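Local coordinates for protein Mypaa.01249.c (Mycobacterium paratuberculosis, PDB 3RD5) that probably acts as an oxidoreductase of the short-chain dehydrogenase/reductase family, its substrate not being established, at residues Gly107-Ile112 against Leu152-Arg157; Gly95-Pro100 against Ser160-Tyr165; Gly145-Glu150 against Ser168-Leu173; Gly118-Thr123 against Leu280-Thr285. One frame throughout, in Å; residues are numbered along the deposited sequence.

Interaction 1 of 4, residues Gly107-Ile112 against Leu152-Arg157; sequences GFESQI and LNWRSR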
loop_
_atom_site.group_PDB
_atom_site.type_symbol
_atom_site.label_atom_id
_atom_site.label_comp_id
_atom_site.label_asym_id
_atom_site.label_seq_id
_atom_site.Cartn_x
_atom_site.Cartn_y
_atom_site.Cartn_z
ATOM N N GLY A 107 4.141 -3.701 19.534
ATOM C CA GLY A 107 5.003 -2.649 20.070
ATOM C C GLY A 107 5.529 -1.653 19.092
ATOM O O GLY A 107 6.477 -0.904 19.389
ATOM N N PHE A 108 4.910 -1.604 17.912
ATOM C CA PHE A 108 5.359 -0.662 16.905
ATOM C C PHE A 108 4.621 0.672 17.064
ATOM O O PHE A 108 3.454 0.701 17.435
ATOM C CB PHE A 108 5.092 -1.165 15.476
ATOM C CG PHE A 108 5.588 -2.559 15.177
ATOM C CD1 PHE A 108 6.789 -3.047 15.694
ATOM C CD2 PHE A 108 4.889 -3.351 14.269
ATOM C CE1 PHE A 108 7.208 -4.315 15.365
ATOM C CE2 PHE A 108 5.354 -4.633 13.918
ATOM C CZ PHE A 108 6.498 -5.097 14.511
ATOM N N GLU A 109 5.272 1.791 16.738
ATOM C CA GLU A 109 4.558 3.071 16.618
ATOM C C GLU A 109 3.460 2.866 15.565
ATOM O O GLU A 109 3.671 2.186 14.547
ATOM C CB GLU A 109 5.526 4.207 16.279
ATOM C CG GLU A 109 4.904 5.579 16.120
ATOM C CD GLU A 109 4.282 5.826 14.732
ATOM O OE1 GLU A 109 4.908 5.387 13.739
ATOM O OE2 GLU A 109 3.180 6.433 14.641
ATOM N N SER A 110 2.277 3.413 15.807
ATOM C CA SER A 110 1.129 2.953 15.008
ATOM C C SER A 110 1.185 3.278 13.518
ATOM O O SER A 110 0.704 2.489 12.707
ATOM C CB SER A 110 -0.213 3.373 15.632
ATOM O OG SER A 110 -0.462 4.766 15.479
ATOM N N GLN A 111 1.767 4.407 13.149
ATOM C CA GLN A 111 1.809 4.769 11.729
ATOM C C GLN A 111 2.817 3.888 10.997
ATOM O O GLN A 111 2.496 3.319 9.952
ATOM C CB GLN A 111 2.045 6.264 11.522
ATOM C CG GLN A 111 0.965 7.107 12.172
ATOM C CD GLN A 111 1.037 8.557 11.788
ATOM O OE1 GLN A 111 0.777 8.925 10.624
ATOM N NE2 GLN A 111 1.376 9.414 12.755
ATOM N N ILE A 112 4.054 3.808 11.468
ATOM C CA ILE A 112 5.014 2.904 10.803
ATOM C C ILE A 112 4.509 1.466 10.887
ATOM O O ILE A 112 4.683 0.682 9.931
ATOM C CB ILE A 112 6.447 3.083 11.343
ATOM C CG1 ILE A 112 7.482 2.423 10.456
ATOM C CG2 ILE A 112 6.604 2.541 12.772
ATOM C CD1 ILE A 112 7.723 3.134 9.113
ATOM N N LEU A 152 13.143 3.546 14.972
ATOM C CA LEU A 152 12.046 3.573 13.990
ATOM C C LEU A 152 10.693 3.792 14.666
ATOM O O LEU A 152 9.801 4.436 14.083
ATOM C CB LEU A 152 12.029 2.267 13.201
ATOM C CG LEU A 152 11.154 2.277 11.951
ATOM C CD1 LEU A 152 11.804 3.002 10.762
ATOM C CD2 LEU A 152 10.800 0.789 11.561
ATOM N N ASN A 153 10.538 3.254 15.881
ATOM C CA ASN A 153 9.269 3.268 16.595
ATOM C C ASN A 153 9.116 4.421 17.593
ATOM O O ASN A 153 8.184 4.413 18.402
ATOM C CB ASN A 153 9.036 1.899 17.257
ATOM C CG ASN A 153 8.716 0.828 16.240
ATOM O OD1 ASN A 153 7.756 0.956 15.481
ATOM N ND2 ASN A 153 9.555 -0.223 16.146
ATOM N N TRP A 154 9.945 5.441 17.473
ATOM C CA TRP A 154 9.762 6.715 18.219
ATOM C C TRP A 154 9.711 6.451 19.724
ATOM O O TRP A 154 8.917 7.074 20.446
ATOM C CB TRP A 154 8.488 7.434 17.733
ATOM C CG TRP A 154 8.466 7.861 16.286
ATOM C CD1 TRP A 154 8.165 7.081 15.198
ATOM C CD2 TRP A 154 8.715 9.179 15.781
ATOM N NE1 TRP A 154 8.217 7.841 14.057
ATOM C CE2 TRP A 154 8.566 9.120 14.388
ATOM C CE3 TRP A 154 9.054 10.408 16.383
ATOM C CZ2 TRP A 154 8.737 10.233 13.564
ATOM C CZ3 TRP A 154 9.231 11.520 15.565
ATOM C CH2 TRP A 154 9.077 11.420 14.169
ATOM N N ARG A 155 10.587 5.580 20.202
ATOM C CA ARG A 155 10.610 5.243 21.638
ATOM C C ARG A 155 11.384 6.241 22.491
ATOM O O ARG A 155 11.085 6.402 23.700
ATOM C CB ARG A 155 11.234 3.853 21.803
ATOM C CG ARG A 155 11.177 3.320 23.227
ATOM C CD ARG A 155 9.775 3.099 23.696
ATOM N NE ARG A 155 9.788 2.838 25.136
ATOM C CZ ARG A 155 9.773 3.783 26.078
ATOM N NH1 ARG A 155 9.705 5.087 25.757
ATOM N NH2 ARG A 155 9.808 3.413 27.359
ATOM N N SER A 156 12.363 6.896 21.897
ATOM C CA SER A 156 13.349 7.730 22.633
ATOM C C SER A 156 13.545 9.107 22.015
ATOM O O SER A 156 14.581 9.755 22.217
ATOM C CB SER A 156 14.693 6.979 22.723
ATOM O OG SER A 156 14.508 5.720 23.371
ATOM N N ARG A 157 12.539 9.569 21.275
ATOM C CA ARG A 157 12.574 10.852 20.607
ATOM C C ARG A 157 11.132 11.407 20.556
ATOM O O ARG A 157 10.206 10.659 20.305
ATOM C CB ARG A 157 13.164 10.734 19.171
ATOM C CG ARG A 157 12.416 9.824 18.223
ATOM C CD ARG A 157 13.285 9.422 17.029
ATOM N NE ARG A 157 12.659 8.477 16.103
ATOM C CZ ARG A 157 12.160 8.793 14.899
ATOM N NH1 ARG A 157 12.169 10.043 14.456
ATOM N NH2 ARG A 157 11.688 7.825 14.139
HETATM O O HOH W 1 6.580 6.586 11.791
#
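N153 turns its carboxamide into the bend formed by F108, E109 and I112. Its OD1 accepts a hydrogen bond from E109 N at 2.9 Å, the donor standing well above the carboxamide plane. The same oxygen rests against F108 CA and lies 3.3 Å from I112 CG2. The amide runs alongside the F108 ring, the two planes only 8° apart. E109 backs this arrangement with CB placed 3.4 Å from N153 O and CG beside W154 CD1. A bend at chi2 (-82°) then carries its carboxylate carbon back over the start of helix 110-126, where E109 is the N-cap. OE1 takes I112 N in a virtually straight bond (178°) and OE2 takes Q111 N, so an acidic group meets the helix N terminus and its electrostatics are probably favourable. This helix flanks the parallel sheet of the Rossmann fold common to short-chain dehydrogenases/reductases. A water extends the cap to the opposite loop: it donates to E109 OE1 and accepts from W154 NE1. Next to N153 in the chain, L152 CD2 meets I112 CG1 at 3.9 Å, the two side chains crossing at about a right angle, and L152 continues onto L280 and L284 of helix 271-285.

Interaction 2 of 4, residues Gly95-Pro100 against Ser160-Tyr165; sequences GIMAVP and SPWLAY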
loop_
_atom_site.group_PDB
_atom_site.type_symbol
_atom_site.label_atom_id
_atom_site.label_comp_id
_atom_site.label_asym_id
_atom_site.label_seq_id
_atom_site.Cartn_x
_atom_site.Cartn_y
_atom_site.Cartn_z
ATOM N N GLY A 95 -4.233 2.917 5.378
ATOM C CA GLY A 95 -3.312 3.772 6.106
ATOM C C GLY A 95 -4.028 4.545 7.187
ATOM O O GLY A 95 -5.257 4.763 7.137
ATOM N N ILE A 96 -3.246 4.936 8.178
ATOM C CA ILE A 96 -3.653 5.943 9.137
ATOM C C ILE A 96 -2.696 7.132 9.003
ATOM O O ILE A 96 -1.552 6.983 8.600
ATOM C CB ILE A 96 -3.702 5.389 10.586
ATOM C CG1 ILE A 96 -2.368 4.862 11.041
ATOM C CG2 ILE A 96 -4.804 4.289 10.694
ATOM C CD1 ILE A 96 -2.345 4.445 12.556
ATOM N N MET A 97 -3.144 8.309 9.410
ATOM C CA MET A 97 -2.472 9.549 9.071
ATOM C C MET A 97 -2.509 10.593 10.195
ATOM O O MET A 97 -3.582 11.106 10.546
ATOM C CB MET A 97 -3.066 10.178 7.767
ATOM C CG MET A 97 -2.348 11.422 7.318
ATOM S SD MET A 97 -2.916 12.047 5.693
ATOM C CE MET A 97 -4.541 12.710 6.113
ATOM N N ALA A 98 -1.321 10.946 10.681
ATOM C CA ALA A 98 -1.133 12.079 11.615
ATOM C C ALA A 98 -1.982 11.966 12.868
ATOM O O ALA A 98 -2.625 12.894 13.323
ATOM C CB ALA A 98 -1.357 13.393 10.886
ATOM N N VAL A 99 -1.954 10.780 13.442
ATOM C CA VAL A 99 -2.657 10.405 14.677
ATOM C C VAL A 99 -1.723 10.599 15.898
ATOM O O VAL A 99 -0.508 10.756 15.733
ATOM C CB VAL A 99 -3.134 8.946 14.613
ATOM C CG1 VAL A 99 -4.217 8.784 13.504
ATOM C CG2 VAL A 99 -1.990 7.974 14.402
ATOM N N PRO A 100 -2.277 10.622 17.120
ATOM C CA PRO A 100 -1.442 10.642 18.322
ATOM C C PRO A 100 -0.539 9.442 18.458
ATOM O O PRO A 100 -0.734 8.407 17.803
ATOM C CB PRO A 100 -2.456 10.725 19.468
ATOM C CG PRO A 100 -3.698 11.299 18.816
ATOM C CD PRO A 100 -3.703 10.699 17.449
ATOM N N SER A 160 6.170 13.430 16.517
ATOM C CA SER A 160 5.518 14.365 15.616
ATOM C C SER A 160 4.464 13.583 14.828
ATOM O O SER A 160 4.850 12.689 14.031
ATOM C CB SER A 160 6.539 14.955 14.670
ATOM O OG SER A 160 5.853 15.596 13.563
ATOM N N PRO A 161 3.161 13.880 14.985
ATOM C CA PRO A 161 2.163 13.161 14.198
ATOM C C PRO A 161 2.463 13.171 12.678
ATOM O O PRO A 161 2.350 12.136 12.012
ATOM C CB PRO A 161 0.851 13.847 14.539
ATOM C CG PRO A 161 1.089 14.328 15.959
ATOM C CD PRO A 161 2.517 14.752 16.005
ATOM N N TRP A 162 2.796 14.332 12.134
ATOM C CA TRP A 162 3.039 14.435 10.690
ATOM C C TRP A 162 4.365 13.837 10.294
ATOM O O TRP A 162 4.434 13.162 9.237
ATOM C CB TRP A 162 2.879 15.886 10.173
ATOM C CG TRP A 162 1.448 16.246 10.011
ATOM C CD1 TRP A 162 0.670 17.018 10.852
ATOM C CD2 TRP A 162 0.575 15.749 9.001
ATOM N NE1 TRP A 162 -0.611 17.045 10.378
ATOM C CE2 TRP A 162 -0.695 16.287 9.236
ATOM C CE3 TRP A 162 0.771 14.924 7.879
ATOM C CZ2 TRP A 162 -1.800 15.984 8.393
ATOM C CZ3 TRP A 162 -0.328 14.641 7.044
ATOM C CH2 TRP A 162 -1.585 15.195 7.325
ATOM N N LEU A 163 5.447 14.034 11.048
ATOM C CA LEU A 163 6.717 13.415 10.655
ATOM C C LEU A 163 6.702 11.879 10.826
ATOM O O LEU A 163 7.403 11.160 10.112
ATOM C CB LEU A 163 7.954 14.079 11.295
ATOM C CG LEU A 163 8.289 15.475 10.784
ATOM C CD1 LEU A 163 9.398 16.104 11.684
ATOM C CD2 LEU A 163 8.737 15.451 9.316
ATOM N N ALA A 164 5.887 11.376 11.743
ATOM C CA ALA A 164 5.673 9.923 11.850
ATOM C C ALA A 164 4.913 9.392 10.627
ATOM O O ALA A 164 5.252 8.321 10.088
ATOM C CB ALA A 164 4.968 9.557 13.184
ATOM N N TYR A 165 3.905 10.136 10.161
ATOM C CA TYR A 165 3.276 9.841 8.861
ATOM C C TYR A 165 4.332 9.814 7.751
ATOM O O TYR A 165 4.431 8.858 6.976
ATOM C CB TYR A 165 2.163 10.831 8.533
ATOM C CG TYR A 165 1.328 10.414 7.328
ATOM C CD1 TYR A 165 0.673 9.176 7.289
ATOM C CD2 TYR A 165 1.244 11.219 6.215
ATOM C CE1 TYR A 165 -0.069 8.792 6.191
ATOM C CE2 TYR A 165 0.513 10.847 5.127
ATOM C CZ TYR A 165 -0.153 9.641 5.121
ATOM O OH TYR A 165 -0.863 9.268 3.970
#
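M97 and A98 project two bumps onto the aromatic side chains of Y165 and W162, while P161, at the start of helix 161-185, sits against the backbone of A98 and V99. The CG of M97 sits almost exactly above the middle of the Y165 ring, 3.4 Å from its centroid and 5° off the normal, a close CH-pi contact. CG is anti to the backbone N of M97 (chi1 -176°), and the next torsion carries the sulfur outward past the CE2-CZ side of the ring. There SD lies 3.7 Å from Y165 CE2 and also 3.8 Å from W162 CH2, making oblique Met-aromatic contacts with both rings. The methyl of A98 sits over one face of the indole, CB standing 3.5 Å from the centroid of the six-membered ring and closest to CE2, one of the two atoms shared by the rings. The segment starts at the glycine of the NNAG sequence, and Y165 begins the YxxxK sequence of the helix; both are signatures of short-chain dehydrogenases/reductases, in whose relatives this tyrosine is catalytic. The backbone follows the same relief. I96 O approaches the edge of the tyrosine near its plane, 3.4 Å from Y165 CE1, and it also accepts a hydrogen bond from N115. A98 CA makes a CA-H...O contact of 3.5 Å with P161 O at the first turn of helix 161-185, which S160 caps through OG. Beyond it the pyrrolidine of P161 presents CB to V99 O at 3.6 Å, a carbonyl oxygen hydrogen-bonded to Y159 as well.

Interaction 3 of 4, residues Gly145-Glu150 against Ser168-Leu173; sequences GRINLE and SKLANL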
loop_
_atom_site.group_PDB
_atom_site.type_symbol
_atom_site.label_atom_id
_atom_site.label_comp_id
_atom_site.label_asym_id
_atom_site.label_seq_id
_atom_site.Cartn_x
_atom_site.Cartn_y
_atom_site.Cartn_z
ATOM N N GLY A 145 10.034 13.222 4.995
ATOM C CA GLY A 145 10.265 12.061 5.847
ATOM C C GLY A 145 11.736 11.668 5.905
ATOM O O GLY A 145 12.500 11.924 5.000
ATOM N N ARG A 146 12.110 10.980 6.983
ATOM C CA ARG A 146 13.453 10.407 7.131
ATOM C C ARG A 146 13.295 9.100 7.880
ATOM O O ARG A 146 12.515 9.000 8.825
ATOM C CB ARG A 146 14.384 11.309 7.972
ATOM C CG ARG A 146 14.526 12.725 7.561
ATOM C CD ARG A 146 15.295 13.496 8.658
ATOM N NE ARG A 146 15.619 14.848 8.214
ATOM C CZ ARG A 146 16.651 15.178 7.434
ATOM N NH1 ARG A 146 17.521 14.266 6.996
ATOM N NH2 ARG A 146 16.818 16.455 7.098
ATOM N N ILE A 147 14.032 8.093 7.463
ATOM C CA ILE A 147 14.092 6.810 8.186
ATOM C C ILE A 147 15.085 6.900 9.319
ATOM O O ILE A 147 16.239 7.267 9.108
ATOM C CB ILE A 147 14.517 5.663 7.279
ATOM C CG1 ILE A 147 13.606 5.529 6.069
ATOM C CG2 ILE A 147 14.577 4.342 8.079
ATOM C CD1 ILE A 147 12.095 5.364 6.390
ATOM N N ASN A 148 14.624 6.625 10.534
ATOM C CA ASN A 148 15.481 6.546 11.727
ATOM C C ASN A 148 15.682 5.077 12.072
ATOM O O ASN A 148 14.821 4.429 12.653
ATOM C CB ASN A 148 14.822 7.324 12.865
ATOM C CG ASN A 148 15.742 7.538 14.009
ATOM O OD1 ASN A 148 16.465 6.602 14.420
ATOM N ND2 ASN A 148 15.756 8.782 14.536
ATOM N N LEU A 149 16.812 4.486 11.619
ATOM C CA LEU A 149 17.033 3.052 11.803
ATOM C C LEU A 149 17.240 2.671 13.268
ATOM O O LEU A 149 16.893 1.563 13.645
ATOM C CB LEU A 149 18.278 2.592 11.011
ATOM C CG LEU A 149 18.163 2.659 9.486
ATOM C CD1 LEU A 149 19.577 2.415 8.878
ATOM C CD2 LEU A 149 17.124 1.636 8.958
ATOM N N GLU A 150 17.783 3.581 14.059
ATOM C CA GLU A 150 18.062 3.310 15.481
ATOM C C GLU A 150 16.813 3.401 16.333
ATOM O O GLU A 150 16.762 2.776 17.400
ATOM C CB GLU A 150 19.102 4.315 16.003
ATOM C CG GLU A 150 20.484 4.190 15.347
ATOM C CD GLU A 150 20.569 4.653 13.861
ATOM O OE1 GLU A 150 19.760 5.541 13.393
ATOM O OE2 GLU A 150 21.471 4.111 13.120
ATOM N N SER A 168 6.605 6.850 7.571
ATOM C CA SER A 168 5.914 5.673 7.046
ATOM C C SER A 168 5.712 5.712 5.532
ATOM O O SER A 168 5.799 4.687 4.862
ATOM C CB SER A 168 4.581 5.431 7.789
ATOM O OG SER A 168 3.530 6.270 7.361
ATOM N N LYS A 169 5.446 6.905 5.027
ATOM C CA LYS A 169 5.211 7.115 3.572
ATOM C C LYS A 169 6.491 7.027 2.758
ATOM O O LYS A 169 6.526 6.520 1.633
ATOM C CB LYS A 169 4.394 8.369 3.334
ATOM C CG LYS A 169 2.999 8.317 3.944
ATOM C CD LYS A 169 2.092 7.348 3.208
ATOM C CE LYS A 169 1.527 6.243 4.058
ATOM N NZ LYS A 169 0.749 5.293 3.192
ATOM N N LEU A 170 7.597 7.492 3.332
ATOM C CA LEU A 170 8.916 7.266 2.781
ATOM C C LEU A 170 9.257 5.769 2.799
ATOM O O LEU A 170 9.738 5.222 1.801
ATOM C CB LEU A 170 9.943 8.102 3.559
ATOM C CG LEU A 170 11.396 7.846 3.158
ATOM C CD1 LEU A 170 11.712 8.120 1.661
ATOM C CD2 LEU A 170 12.348 8.637 4.038
ATOM N N ALA A 171 8.960 5.097 3.908
ATOM C CA ALA A 171 9.152 3.653 3.996
ATOM C C ALA A 171 8.416 2.893 2.896
ATOM O O ALA A 171 8.955 1.969 2.291
ATOM C CB ALA A 171 8.775 3.123 5.382
ATOM N N ASN A 172 7.199 3.345 2.552
ATOM C CA ASN A 172 6.423 2.701 1.490
ATOM C C ASN A 172 7.166 2.729 0.155
ATOM O O ASN A 172 7.111 1.773 -0.633
ATOM C CB ASN A 172 5.079 3.407 1.260
ATOM C CG ASN A 172 4.049 3.262 2.375
ATOM O OD1 ASN A 172 3.252 4.204 2.577
ATOM N ND2 ASN A 172 3.958 2.099 3.036
ATOM N N LEU A 173 7.863 3.827 -0.127
ATOM C CA LEU A 173 8.639 3.960 -1.363
ATOM C C LEU A 173 9.941 3.147 -1.345
ATOM O O LEU A 173 10.288 2.483 -2.329
ATOM C CB LEU A 173 8.907 5.450 -1.690
ATOM C CG LEU A 173 7.651 6.178 -2.129
ATOM C CD1 LEU A 173 7.911 7.680 -2.250
ATOM C CD2 LEU A 173 7.204 5.710 -3.539
#
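L170 and I147 carry the apolar part of this contact. L170 has CG anti to its backbone N (chi1 174°), and from there CD2 reaches the extended loop, lying 3.4 Å from G145 O and close to R146 CA. I147 approaches the same methyl with CG1 and CD1, its CG1 standing 3.9 Å from L170 CD2. Its CD1 goes past CD2 and settles against the helix surface, 4.0 Å from A171 N and 4.1 Å from A171 CB. The leucine and isoleucine side chains cross at a slant. G145 has no side chain to hold the chains apart, and G145 CA comes to 5.8 Å from L170 CA.

No hydrogen bond spans the two segments; the polar groups find their partners within one segment or beyond both. G145 O, next to the leucine methyl, accepts from R267 NE. On another side of the helix K169 NZ donates to N172 OD1 at 2.8 Å, with the donor only 16° from the carboxamide plane, and NZ also bonds to V137 O at the end of strand 133-137. N172 ND2 in turn reaches N115 O. K169 closes the YxxxK sequence of short-chain dehydrogenases/reductases, so these bonds probably fix the lysine of that motif.

The loop thus covers one flank of helix 161-185, whose other sides meet helix 110-126 through S168 and A171. Helix 271-285 also joins in, M273 packing on I147 and L277 on A171.

Interaction 4 of 4, residues Gly118-Thr123 against Leu280-Thr285; sequences GHFALT and LSEQLT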
loop_
_atom_site.group_PDB
_atom_site.type_symbol
_atom_site.label_atom_id
_atom_site.label_comp_id
_atom_site.label_asym_id
_atom_site.label_seq_id
_atom_site.Cartn_x
_atom_site.Cartn_y
_atom_site.Cartn_z
ATOM N N GLY A 118 3.077 -3.737 8.775
ATOM C CA GLY A 118 2.035 -4.750 8.551
ATOM C C GLY A 118 1.944 -5.133 7.059
ATOM O O GLY A 118 1.754 -6.290 6.732
ATOM N N HIS A 119 2.086 -4.151 6.191
ATOM C CA HIS A 119 2.145 -4.366 4.734
ATOM C C HIS A 119 3.382 -5.143 4.291
ATOM O O HIS A 119 3.326 -5.983 3.394
ATOM C CB HIS A 119 2.025 -3.048 3.978
ATOM C CG HIS A 119 0.619 -2.521 3.901
ATOM N ND1 HIS A 119 0.324 -1.184 4.087
ATOM C CD2 HIS A 119 -0.544 -3.125 3.548
ATOM C CE1 HIS A 119 -0.984 -1.009 3.882
ATOM N NE2 HIS A 119 -1.546 -2.185 3.596
ATOM N N PHE A 120 4.516 -4.869 4.940
ATOM C CA PHE A 120 5.752 -5.599 4.687
ATOM C C PHE A 120 5.555 -7.089 4.965
ATOM O O PHE A 120 5.899 -7.943 4.134
ATOM C CB PHE A 120 6.848 -5.016 5.583
ATOM C CG PHE A 120 8.198 -5.671 5.424
ATOM C CD1 PHE A 120 9.085 -5.199 4.483
ATOM C CD2 PHE A 120 8.565 -6.770 6.183
ATOM C CE1 PHE A 120 10.330 -5.797 4.297
ATOM C CE2 PHE A 120 9.813 -7.374 6.003
ATOM C CZ PHE A 120 10.682 -6.904 5.056
ATOM N N ALA A 121 5.015 -7.404 6.133
ATOM C CA ALA A 121 4.756 -8.778 6.493
ATOM C C ALA A 121 3.750 -9.419 5.565
ATOM O O ALA A 121 3.959 -10.547 5.059
ATOM C CB ALA A 121 4.243 -8.829 7.953
ATOM N N LEU A 122 2.678 -8.707 5.281
ATOM C CA LEU A 122 1.629 -9.228 4.392
ATOM C C LEU A 122 2.209 -9.593 3.026
ATOM O O LEU A 122 1.903 -10.664 2.438
ATOM C CB LEU A 122 0.497 -8.225 4.218
ATOM C CG LEU A 122 -0.642 -8.629 3.294
ATOM C CD1 LEU A 122 -1.358 -9.887 3.841
ATOM C CD2 LEU A 122 -1.616 -7.448 3.102
ATOM N N THR A 123 2.996 -8.676 2.474
ATOM C CA THR A 123 3.564 -8.867 1.138
ATOM C C THR A 123 4.516 -10.071 1.098
ATOM O O THR A 123 4.413 -10.936 0.204
ATOM C CB THR A 123 4.275 -7.595 0.648
ATOM O OG1 THR A 123 3.365 -6.496 0.660
ATOM C CG2 THR A 123 4.819 -7.811 -0.793
ATOM N N LEU A 280 15.979 -4.257 8.779
ATOM C CA LEU A 280 15.296 -3.904 10.022
ATOM C C LEU A 280 13.848 -4.418 10.020
ATOM O O LEU A 280 13.365 -4.936 11.036
ATOM C CB LEU A 280 15.347 -2.402 10.224
ATOM C CG LEU A 280 14.516 -1.814 11.366
ATOM C CD1 LEU A 280 14.804 -2.421 12.712
ATOM C CD2 LEU A 280 14.642 -0.286 11.360
ATOM N N SER A 281 13.184 -4.303 8.876
ATOM C CA SER A 281 11.785 -4.712 8.761
ATOM C C SER A 281 11.605 -6.235 8.901
ATOM O O SER A 281 10.625 -6.726 9.503
ATOM C CB SER A 281 11.173 -4.205 7.453
ATOM O OG SER A 281 11.207 -2.766 7.426
ATOM N N GLU A 282 12.551 -6.999 8.344
ATOM C CA GLU A 282 12.544 -8.449 8.511
ATOM C C GLU A 282 12.703 -8.786 10.000
ATOM O O GLU A 282 12.024 -9.667 10.525
ATOM C CB GLU A 282 13.669 -9.138 7.685
ATOM C CG GLU A 282 13.446 -9.139 6.184
ATOM C CD GLU A 282 14.273 -10.153 5.417
ATOM O OE1 GLU A 282 15.212 -10.736 6.017
ATOM O OE2 GLU A 282 13.998 -10.361 4.217
ATOM N N GLN A 283 13.603 -8.100 10.683
ATOM C CA GLN A 283 13.828 -8.386 12.100
ATOM C C GLN A 283 12.601 -8.040 12.943
ATOM O O GLN A 283 12.244 -8.796 13.823
ATOM C CB GLN A 283 15.063 -7.665 12.627
ATOM C CG GLN A 283 16.329 -8.123 11.973
ATOM C CD GLN A 283 17.470 -7.191 12.261
ATOM O OE1 GLN A 283 17.382 -6.330 13.136
ATOM N NE2 GLN A 283 18.538 -7.330 11.500
ATOM N N LEU A 284 11.953 -6.910 12.674
ATOM C CA LEU A 284 10.813 -6.510 13.459
ATOM C C LEU A 284 9.600 -7.401 13.233
ATOM O O LEU A 284 8.801 -7.656 14.169
ATOM C CB LEU A 284 10.453 -5.045 13.153
ATOM C CG LEU A 284 11.409 -3.965 13.667
ATOM C CD1 LEU A 284 11.027 -2.604 13.071
ATOM C CD2 LEU A 284 11.354 -3.906 15.226
ATOM N N THR A 285 9.409 -7.829 11.985
ATOM C CA THR A 285 8.178 -8.565 11.614
ATOM C C THR A 285 8.313 -10.093 11.648
ATOM O O THR A 285 7.297 -10.781 11.569
ATOM C CB THR A 285 7.630 -8.167 10.245
ATOM O OG1 THR A 285 8.550 -8.537 9.205
ATOM C CG2 THR A 285 7.311 -6.655 10.186
#
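F120 extends from helix 110-126 onto S281, E282 and T285 of the C-terminal helix. The segment axes cross nearly perpendicularly, at -86°, and approach to 9.9 Å. CB aims at the opposite helix, and CG, anti to the backbone N (chi1 -180°), continues toward it. CG and CD1 already feel S281 CB, which hangs over the ring 3.5 Å from the centroid and 6° off its normal, a CH-pi contact centred on the face. F120 CD2, on the other branch, meets T285 OG1 at 3.5 Å; this hydroxyl oxygen stands at the ring edge, near its plane. Further out CE1 lies under the same S281 methylene, while F120 CE2 reaches the backbone, 3.6 Å from both S281 C and E282 N. At the tip F120 CZ touches E282 CG at 3.7 Å, the methylene lying in the ring plane. Beside the ring, A121 CB and T285 CB close the interface at 4.1 Å, and W278 adds an edge-to-face contact to F120.

The polar groups of the C-terminal helix are engaged elsewhere. T285 OG1 donates to S281 O at 2.8 Å. That oxygen also accepts from T285 N, on the opposite face of its plane. S281 OG bonds to L277 O and H116 NE2; E282 OE2 bonds to W278 NE1 and F289 N. With no hydrogen bond between the two segments, the contact rests mainly on dispersion and CH-pi attraction, with the S281-E282 peptide and the T285 hydroxyl, itself bonded to S281 O and to T287, at the ring's margin.

How the interactions relate
From the N terminus, 95-100 follows strand 87-92, and the chain comes back to it at 160-165, closing the loop of interaction 2. Within it nests interaction 1, joining the start of helix 110-126 to 152-157. Farther along that helix, 118-123 opens the longest loop, which interaction 4 closes at 280-285. Interaction 3, a short closure of 145-150 on 168-173, nests inside interaction 4 but crosses interactions 1 and 2. Interaction 4 also crosses both of these. Q111 links interaction 1 to interaction 2 through A98 N and P161 O, I112 touches S168 and A171 of interaction 3, and F108 CZ packs on L284 O of interaction 4. Together they unite helices 110-126, 161-185 and 271-285 with the intervening loops.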